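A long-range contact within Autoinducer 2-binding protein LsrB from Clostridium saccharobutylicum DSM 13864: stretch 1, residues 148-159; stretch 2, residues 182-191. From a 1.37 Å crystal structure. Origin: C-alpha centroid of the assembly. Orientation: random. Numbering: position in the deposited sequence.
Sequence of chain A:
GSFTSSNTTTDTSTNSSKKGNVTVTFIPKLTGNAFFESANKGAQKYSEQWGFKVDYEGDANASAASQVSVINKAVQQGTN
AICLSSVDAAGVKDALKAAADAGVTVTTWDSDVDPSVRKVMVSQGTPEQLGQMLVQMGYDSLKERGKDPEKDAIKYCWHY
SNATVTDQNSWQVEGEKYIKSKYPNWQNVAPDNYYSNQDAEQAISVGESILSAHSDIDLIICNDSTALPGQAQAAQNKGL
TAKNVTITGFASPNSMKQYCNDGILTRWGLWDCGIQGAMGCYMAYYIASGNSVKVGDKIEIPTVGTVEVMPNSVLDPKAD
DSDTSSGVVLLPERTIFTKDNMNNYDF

Stretch 1 148-159: DPEKDAIKYCWH
Stretch 2, residues 182-191: KYPNWQNVAP

Two stretches of LsrB, 30 or more residues apart in sequence wherever they touch, run parallel and bury 808 Å² between them. Stretch 1 is loop from Asp-148 to Ile-154 and strand from Lys-155 to His-159; stretch 2 leaves a helix at Tyr-183 (phi/psi -128/63), makes a type I turn from Tyr-183 to Trp-186, closed by Trp-186 N to Tyr-183 O (3.0 Å), and is extended at Gln-187 and Asn-188. The register pairs Lys-155 with Gln-187 (CA-CA 4.9 Å) and Tyr-156 with Asn-188 (CA-CA 5.0 Å).

Three backbone hydrogen bonds form the parallel ladder: Gln-187 N to Ile-154 O (2.8 Å, 171°), Tyr-156 N to Gln-187 O (2.9 Å, 159°) and Val-189 N to Tyr-156 O (2.8 Å, 155°). CA-H...O contacts supplement it, with Lys-155 CA 3.4 Å from Gln-187 O and Asn-188 CA 3.3 Å from Tyr-156 O, so each of these carbonyls receives both an N-H and a C-H.

Before the strands begin, side chains of stretch 2 supply the donors. Trp-186 (chi1 -68°, chi2 19°) sends NE1 to Pro-149 O (3.0 Å, 171°), satisfying its indole N-H within a buried contact. Asn-185 (chi1 m, chi2 -15°), its CB pointing toward stretch 1, gives ND2 to Lys-151 O (2.9 Å, 157°). The loop they hold is braced internally: Asp-148 O accepts from Lys-151 N (3.0 Å) and Asp-152 N (2.7 Å), while Asp-152 OD2 (chi1 m) accepts from Asp-148 N (2.8 Å).

Trp-186 also offers its indole to apolar neighbours. Ile-154 (m, m) lays CB over its five-membered ring, 3.6 Å from the centroid and 6° off the normal, and Pro-149 CB lies 4.1 Å from Trp-186 CZ2. The indole turns an edge toward the face of Tyr-156 (chi1 75°, chi2 -81°; centroids 5.7 Å, planes at 61°). Asn-188 CA covers the opposite face of that phenol, 4.0 Å from its centroid; Tyr-156 OH is hydrogen-bonded elsewhere in the structure.

Lys-155 and Gln-187 share the face opposite Tyr-156 and Asn-188; Lys-155 CB also meets Val-189 CG1 at 3.8 Å. Farther along, Cys-157 CB packs 3.9 Å from Ala-190 CB. Asn-188 OD1 (chi1 t, chi2 -30°) accepts from Ala-190 N, two residues ahead (2.9 Å, 154°). Water 1 then bridges the strands, accepting from Trp-158 N (2.9 Å) and Asn-188 ND2 (3.1 Å) and lying 2.8 Å from Ala-190 O.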

ATOM      1  N   ASP A 148      -1.719  17.216  23.425  1.00 22.77           N
ATOM      2  CA  ASP A 148      -1.949  18.442  22.670  1.00 23.94           C
ATOM      3  C   ASP A 148      -0.982  18.418  21.494  1.00 22.30           C
ATOM      4  O   ASP A 148       0.043  19.121  21.510  1.00 21.76           O
ATOM      5  CB  ASP A 148      -1.702  19.662  23.566  1.00 27.29           C
ATOM      6  CG  ASP A 148      -1.981  20.983  22.865  1.00 30.89           C
ATOM      7  OD1 ASP A 148      -2.500  20.989  21.740  1.00 32.41           O
ATOM      8  OD2 ASP A 148      -1.674  22.040  23.450  1.00 32.68           O
ATOM      9  N   PRO A 149      -1.283  17.646  20.440  1.00 21.04           N
ATOM     10  CA  PRO A 149      -0.301  17.483  19.354  1.00 21.26           C
ATOM     11  C   PRO A 149      -0.017  18.757  18.599  1.00 22.59           C
ATOM     12  O   PRO A 149       1.003  18.826  17.897  1.00 21.62           O
ATOM     13  CB  PRO A 149      -0.925  16.399  18.458  1.00 20.91           C
ATOM     14  CG  PRO A 149      -2.395  16.386  18.840  1.00 20.61           C
ATOM     15  CD  PRO A 149      -2.414  16.699  20.302  1.00 21.05           C
ATOM     16  N   GLU A 150      -0.883  19.770  18.709  1.00 24.24           N
ATOM     17  CA  GLU A 150      -0.601  21.018  18.018  1.00 26.91           C
ATOM     18  C   GLU A 150       0.659  21.679  18.550  1.00 25.84           C
ATOM     19  O   GLU A 150       1.333  22.398  17.805  1.00 25.59           O
ATOM     20  CB  GLU A 150      -1.781  21.988  18.142  1.00 31.90           C
ATOM     21  CG  GLU A 150      -1.635  23.250  17.306  1.00 37.43           C
ATOM     22  CD  GLU A 150      -1.809  22.974  15.826  1.00 42.36           C
ATOM     23  OE1 GLU A 150      -2.412  21.938  15.487  1.00 43.72           O
ATOM     24  OE2 GLU A 150      -1.360  23.802  15.000  1.00 44.47           O
ATOM     25  N   LYS A 151       0.985  21.450  19.829  1.00 25.64           N
ATOM     26  CA  LYS A 151       2.071  22.136  20.521  1.00 27.11           C
ATOM     27  C   LYS A 151       3.071  21.200  21.185  1.00 24.94           C
ATOM     28  O   LYS A 151       4.243  21.562  21.331  1.00 25.00           O
ATOM     29  CB  LYS A 151       1.500  23.066  21.600  1.00 31.23           C
ATOM     30  CG  LYS A 151       0.548  24.113  21.088  1.00 35.62           C
ATOM     31  CD  LYS A 151      -0.010  24.899  22.263  1.00 38.83           C
ATOM     32  CE  LYS A 151      -1.038  25.930  21.812  1.00 41.04           C
ATOM     33  NZ  LYS A 151      -1.601  26.683  22.970  1.00 42.34           N
ATOM     34  N   ASP A 152       2.643  20.003  21.598  1.00 23.16           N
ATOM     35  CA  ASP A 152       3.545  19.128  22.336  1.00 22.15           C
ATOM     36  C   ASP A 152       4.718  18.679  21.464  1.00 20.79           C
ATOM     37  O   ASP A 152       4.626  18.577  20.222  1.00 20.28           O
ATOM     38  CB  ASP A 152       2.830  17.853  22.796  1.00 22.85           C
ATOM     39  CG  ASP A 152       1.803  18.084  23.896  1.00 24.61           C
ATOM     40  OD1 ASP A 152       1.843  19.130  24.595  1.00 25.36           O
ATOM     41  OD2 ASP A 152       0.982  17.146  24.068  1.00 25.07           O
ATOM     42  N   ALA A 153       5.819  18.350  22.134  1.00 20.41           N
ATOM     43  CA  ALA A 153       6.991  17.798  21.451  1.00 20.08           C
ATOM     44  C   ALA A 153       6.795  16.289  21.296  1.00 19.44           C
ATOM     45  O   ALA A 153       7.463  15.462  21.922  1.00 20.92           O
ATOM     46  CB  ALA A 153       8.266  18.137  22.214  1.00 20.66           C
ATOM     47  N   ILE A 154       5.813  15.943  20.458  1.00 18.02           N
ATOM     48  CA  ILE A 154       5.423  14.548  20.244  1.00 17.44           C
ATOM     49  C   ILE A 154       6.617  13.750  19.734  1.00 17.57           C
ATOM     50  O   ILE A 154       7.224  14.094  18.717  1.00 18.44           O
ATOM     51  CB  ILE A 154       4.260  14.497  19.228  1.00 17.40           C
ATOM     52  CG1 ILE A 154       2.979  15.200  19.741  1.00 17.75           C
ATOM     53  CG2 ILE A 154       3.990  13.049  18.716  1.00 17.03           C
ATOM     54  CD1 ILE A 154       2.431  14.636  21.043  1.00 18.38           C
ATOM     55  N   LYS A 155       6.926  12.648  20.416  1.00 16.42           N
ATOM     56  CA  LYS A 155       7.988  11.741  20.016  1.00 16.40           C
ATOM     57  C   LYS A 155       7.392  10.657  19.128  1.00 15.43           C
ATOM     58  O   LYS A 155       6.391  10.024  19.489  1.00 15.26           O
ATOM     59  CB  LYS A 155       8.616  11.098  21.254  1.00 17.82           C
ATOM     60  CG  LYS A 155       9.505  12.058  22.042  1.00 20.33           C
ATOM     61  CD  LYS A 155      10.215  11.345  23.188  1.00 23.49           C
ATOM     62  CE  LYS A 155      11.244  12.258  23.819  1.00 26.98           C
ATOM     63  NZ  LYS A 155      12.045  11.598  24.873  1.00 29.59           N
ATOM     64  N   TYR A 156       7.970  10.470  17.950  1.00 14.39           N
ATOM     65  CA  TYR A 156       7.363   9.528  17.011  1.00 14.33           C
ATOM     66  C   TYR A 156       8.434   8.868  16.150  1.00 13.87           C
ATOM     67  O   TYR A 156       9.595   9.281  16.115  1.00 14.56           O
ATOM     68  CB  TYR A 156       6.336  10.228  16.107  1.00 14.06           C
ATOM     69  CG  TYR A 156       6.998  11.066  15.051  1.00 14.47           C
ATOM     70  CD1 TYR A 156       7.477  12.362  15.331  1.00 15.34           C
ATOM     71  CD2 TYR A 156       7.174  10.574  13.770  1.00 14.73           C
ATOM     72  CE1 TYR A 156       8.112  13.094  14.353  1.00 15.84           C
ATOM     73  CE2 TYR A 156       7.809  11.315  12.798  1.00 15.19           C
ATOM     74  CZ  TYR A 156       8.287  12.540  13.088  1.00 15.61           C
ATOM     75  OH  TYR A 156       8.909  13.262  12.106  1.00 16.35           O
ATOM     76  N   CYS A 157       8.009   7.834  15.429  1.00 13.52           N
ATOM     77  CA  CYS A 157       8.830   7.301  14.337  1.00 13.41           C
ATOM     78  C   CYS A 157       7.926   6.552  13.384  1.00 12.70           C
ATOM     79  O   CYS A 157       6.730   6.372  13.638  1.00 13.37           O
ATOM     80  CB  CYS A 157       9.961   6.376  14.846  1.00 14.48           C
ATOM     81  SG  CYS A 157       9.460   4.769  15.473  1.00 15.08           S
ATOM     82  N   TRP A 158       8.525   6.103  12.276  1.00 12.39           N
ATOM     83  CA  TRP A 158       7.857   5.307  11.254  1.00 12.20           C
ATOM     84  C   TRP A 158       8.335   3.854  11.342  1.00 12.15           C
ATOM     85  O   TRP A 158       9.520   3.593  11.606  1.00 13.62           O
ATOM     86  CB  TRP A 158       8.188   5.837   9.846  1.00 12.72           C
ATOM     87  CG  TRP A 158       7.729   7.233   9.580  1.00 13.28           C
ATOM     88  CD1 TRP A 158       8.294   8.388  10.045  1.00 14.57           C
ATOM     89  CD2 TRP A 158       6.647   7.622   8.733  1.00 13.32           C
ATOM     90  NE1 TRP A 158       7.594   9.473   9.557  1.00 14.48           N
ATOM     91  CE2 TRP A 158       6.586   9.030   8.744  1.00 14.09           C
ATOM     92  CE3 TRP A 158       5.726   6.915   7.959  1.00 14.15           C
ATOM     93  CZ2 TRP A 158       5.611   9.742   8.041  1.00 14.54           C
ATOM     94  CZ3 TRP A 158       4.770   7.608   7.255  1.00 14.71           C
ATOM     95  CH2 TRP A 158       4.722   9.008   7.282  1.00 15.03           C
ATOM     96  N   HIS A 159       7.401   2.921  11.162  1.00 11.55           N
ATOM     97  CA  HIS A 159       7.667   1.469  11.145  1.00 11.83           C
ATOM     98  C   HIS A 159       6.957   0.916   9.917  1.00 11.31           C
ATOM     99  O   HIS A 159       5.723   0.926   9.849  1.00 11.87           O
ATOM    100  CB  HIS A 159       7.133   0.821  12.435  1.00 12.13           C
ATOM    101  CG  HIS A 159       7.221  -0.683  12.449  1.00 12.03           C
ATOM    102  ND1 HIS A 159       6.662  -1.446  13.458  1.00 12.59           N
ATOM    103  CD2 HIS A 159       7.760  -1.565  11.562  1.00 11.98           C
ATOM    104  CE1 HIS A 159       6.858  -2.732  13.197  1.00 12.17           C
ATOM    105  NE2 HIS A 159       7.517  -2.830  12.053  1.00 11.77           N
ATOM    106  N   LYS A 182       4.238  21.517   9.576  1.00 24.89           N
ATOM    107  CA  LYS A 182       3.063  21.812  10.376  1.00 24.95           C
ATOM    108  C   LYS A 182       3.299  21.586  11.864  1.00 23.54           C
ATOM    109  O   LYS A 182       2.714  22.281  12.696  1.00 24.41           O
ATOM    110  CB  LYS A 182       1.884  20.968   9.880  1.00 27.69           C
ATOM    111  CG  LYS A 182       0.520  21.526  10.283  1.00 31.39           C
ATOM    112  CD  LYS A 182      -0.614  20.693   9.702  1.00 34.50           C
ATOM    113  CE  LYS A 182      -1.986  21.259  10.059  1.00 37.04           C
ATOM    114  NZ  LYS A 182      -2.339  22.449   9.255  1.00 38.65           N
ATOM    115  N   TYR A 183       4.134  20.618  12.221  1.00 22.07           N
ATOM    116  CA  TYR A 183       4.367  20.247  13.616  1.00 21.22           C
ATOM    117  C   TYR A 183       5.863  20.251  13.880  1.00 20.60           C
ATOM    118  O   TYR A 183       6.452  19.218  14.205  1.00 19.45           O
ATOM    119  CB  TYR A 183       3.763  18.872  13.896  1.00 21.51           C
ATOM    120  CG  TYR A 183       2.312  18.805  13.522  1.00 21.84           C
ATOM    121  CD1 TYR A 183       1.385  19.597  14.174  1.00 22.71           C
ATOM    122  CD2 TYR A 183       1.868  17.969  12.509  1.00 21.62           C
ATOM    123  CE1 TYR A 183       0.062  19.561  13.829  1.00 23.46           C
ATOM    124  CE2 TYR A 183       0.536  17.920  12.164  1.00 22.14           C
ATOM    125  CZ  TYR A 183      -0.358  18.731  12.826  1.00 23.32           C
ATOM    126  OH  TYR A 183      -1.688  18.724  12.503  1.00 24.35           O
ATOM    127  N   PRO A 184       6.507  21.413  13.760  1.00 21.45           N
ATOM    128  CA  PRO A 184       7.968  21.473  13.972  1.00 22.27           C
ATOM    129  C   PRO A 184       8.411  21.036  15.353  1.00 22.22           C
ATOM    130  O   PRO A 184       9.584  20.678  15.505  1.00 22.71           O
ATOM    131  CB  PRO A 184       8.312  22.940  13.721  1.00 22.79           C
ATOM    132  CG  PRO A 184       7.022  23.667  14.046  1.00 22.69           C
ATOM    133  CD  PRO A 184       5.930  22.746  13.536  1.00 22.27           C
ATOM    134  N   ASN A 185       7.519  21.031  16.354  1.00 21.74           N
ATOM    135  CA  ASN A 185       7.898  20.590  17.687  1.00 21.95           C
ATOM    136  C   ASN A 185       7.995  19.075  17.813  1.00 20.43           C
ATOM    137  O   ASN A 185       8.600  18.580  18.767  1.00 20.25           O
ATOM    138  CB  ASN A 185       6.914  21.119  18.747  1.00 24.06           C
ATOM    139  CG  ASN A 185       6.939  22.623  18.870  1.00 27.59           C
ATOM    140  OD1 ASN A 185       7.853  23.284  18.384  1.00 29.22           O
ATOM    141  ND2 ASN A 185       5.944  23.169  19.554  1.00 28.80           N
ATOM    142  N   TRP A 186       7.421  18.320  16.880  1.00 18.82           N
ATOM    143  CA  TRP A 186       7.533  16.874  16.986  1.00 17.67           C
ATOM    144  C   TRP A 186       8.983  16.454  16.788  1.00 18.38           C
ATOM    145  O   TRP A 186       9.760  17.112  16.077  1.00 19.32           O
ATOM    146  CB  TRP A 186       6.654  16.194  15.940  1.00 17.25           C
ATOM    147  CG  TRP A 186       5.154  16.328  16.129  1.00 17.11           C
ATOM    148  CD1 TRP A 186       4.478  17.250  16.890  1.00 16.94           C
ATOM    149  CD2 TRP A 186       4.150  15.514  15.513  1.00 16.41           C
ATOM    150  NE1 TRP A 186       3.129  17.048  16.791  1.00 16.89           N
ATOM    151  CE2 TRP A 186       2.896  15.985  15.950  1.00 16.56           C
ATOM    152  CE3 TRP A 186       4.189  14.414  14.635  1.00 15.70           C
ATOM    153  CZ2 TRP A 186       1.692  15.413  15.519  1.00 16.62           C
ATOM    154  CZ3 TRP A 186       2.998  13.854  14.218  1.00 15.80           C
ATOM    155  CH2 TRP A 186       1.772  14.336  14.653  1.00 16.53           C
ATOM    156  N   GLN A 187       9.335  15.310  17.381  1.00 18.13           N
ATOM    157  CA  GLN A 187      10.693  14.790  17.348  1.00 19.03           C
ATOM    158  C   GLN A 187      10.648  13.374  16.807  1.00 16.64           C
ATOM    159  O   GLN A 187      10.044  12.486  17.416  1.00 16.67           O
ATOM    160  CB  GLN A 187      11.284  14.759  18.760  1.00 23.15           C
ATOM    161  CG  GLN A 187      11.379  16.152  19.395  1.00 29.30           C
ATOM    162  CD  GLN A 187      11.914  16.108  20.814  1.00 35.05           C
ATOM    163  OE1 GLN A 187      12.364  15.062  21.281  1.00 37.11           O
ATOM    164  NE2 GLN A 187      11.885  17.247  21.494  1.00 36.99           N
ATOM    165  N   ASN A 188      11.322  13.156  15.688  1.00 16.14           N
ATOM    166  CA  ASN A 188      11.435  11.803  15.159  1.00 16.11           C
ATOM    167  C   ASN A 188      12.556  11.122  15.936  1.00 16.05           C
ATOM    168  O   ASN A 188      13.732  11.486  15.798  1.00 17.54           O
ATOM    169  CB  ASN A 188      11.721  11.840  13.660  1.00 16.09           C
ATOM    170  CG  ASN A 188      11.725  10.453  13.047  1.00 16.20           C
ATOM    171  OD1 ASN A 188      12.051   9.473  13.712  1.00 16.41           O
ATOM    172  ND2 ASN A 188      11.353  10.357  11.777  1.00 17.56           N
ATOM    173  N   VAL A 189      12.194  10.163  16.794  1.00 15.50           N
ATOM    174  CA  VAL A 189      13.179   9.527  17.666  1.00 16.39           C
ATOM    175  C   VAL A 189      13.981   8.434  16.972  1.00 17.02           C
ATOM    176  O   VAL A 189      14.890   7.857  17.591  1.00 18.44           O
ATOM    177  CB  VAL A 189      12.554   9.030  18.988  1.00 17.48           C
ATOM    178  CG1 VAL A 189      11.957  10.185  19.741  1.00 18.88           C
ATOM    179  CG2 VAL A 189      11.466   7.968  18.753  1.00 17.35           C
ATOM    180  N   ALA A 190      13.668   8.099  15.717  1.00 15.81           N
ATOM    181  CA  ALA A 190      14.389   7.046  14.988  1.00 15.50           C
ATOM    182  C   ALA A 190      14.307   7.371  13.503  1.00 15.99           C
ATOM    183  O   ALA A 190      13.572   6.728  12.743  1.00 15.80           O
ATOM    184  CB  ALA A 190      13.799   5.670  15.306  1.00 15.76           C
ATOM    185  N   PRO A 191      15.057   8.377  13.053  1.00 17.11           N
ATOM    186  CA  PRO A 191      14.914   8.836  11.657  1.00 18.33           C
ATOM    187  C   PRO A 191      15.301   7.810  10.601  1.00 17.31           C
ATOM    188  O   PRO A 191      14.875   7.962   9.454  1.00 18.08           O
ATOM    189  CB  PRO A 191      15.783  10.095  11.582  1.00 20.27           C
ATOM    190  CG  PRO A 191      16.590  10.131  12.817  1.00 20.49           C
ATOM    191  CD  PRO A 191      15.988   9.205  13.840  1.00 18.25           C
TER
HETATM  192  O   HOH W   1      11.103   7.238  11.500  1.00 13.82           O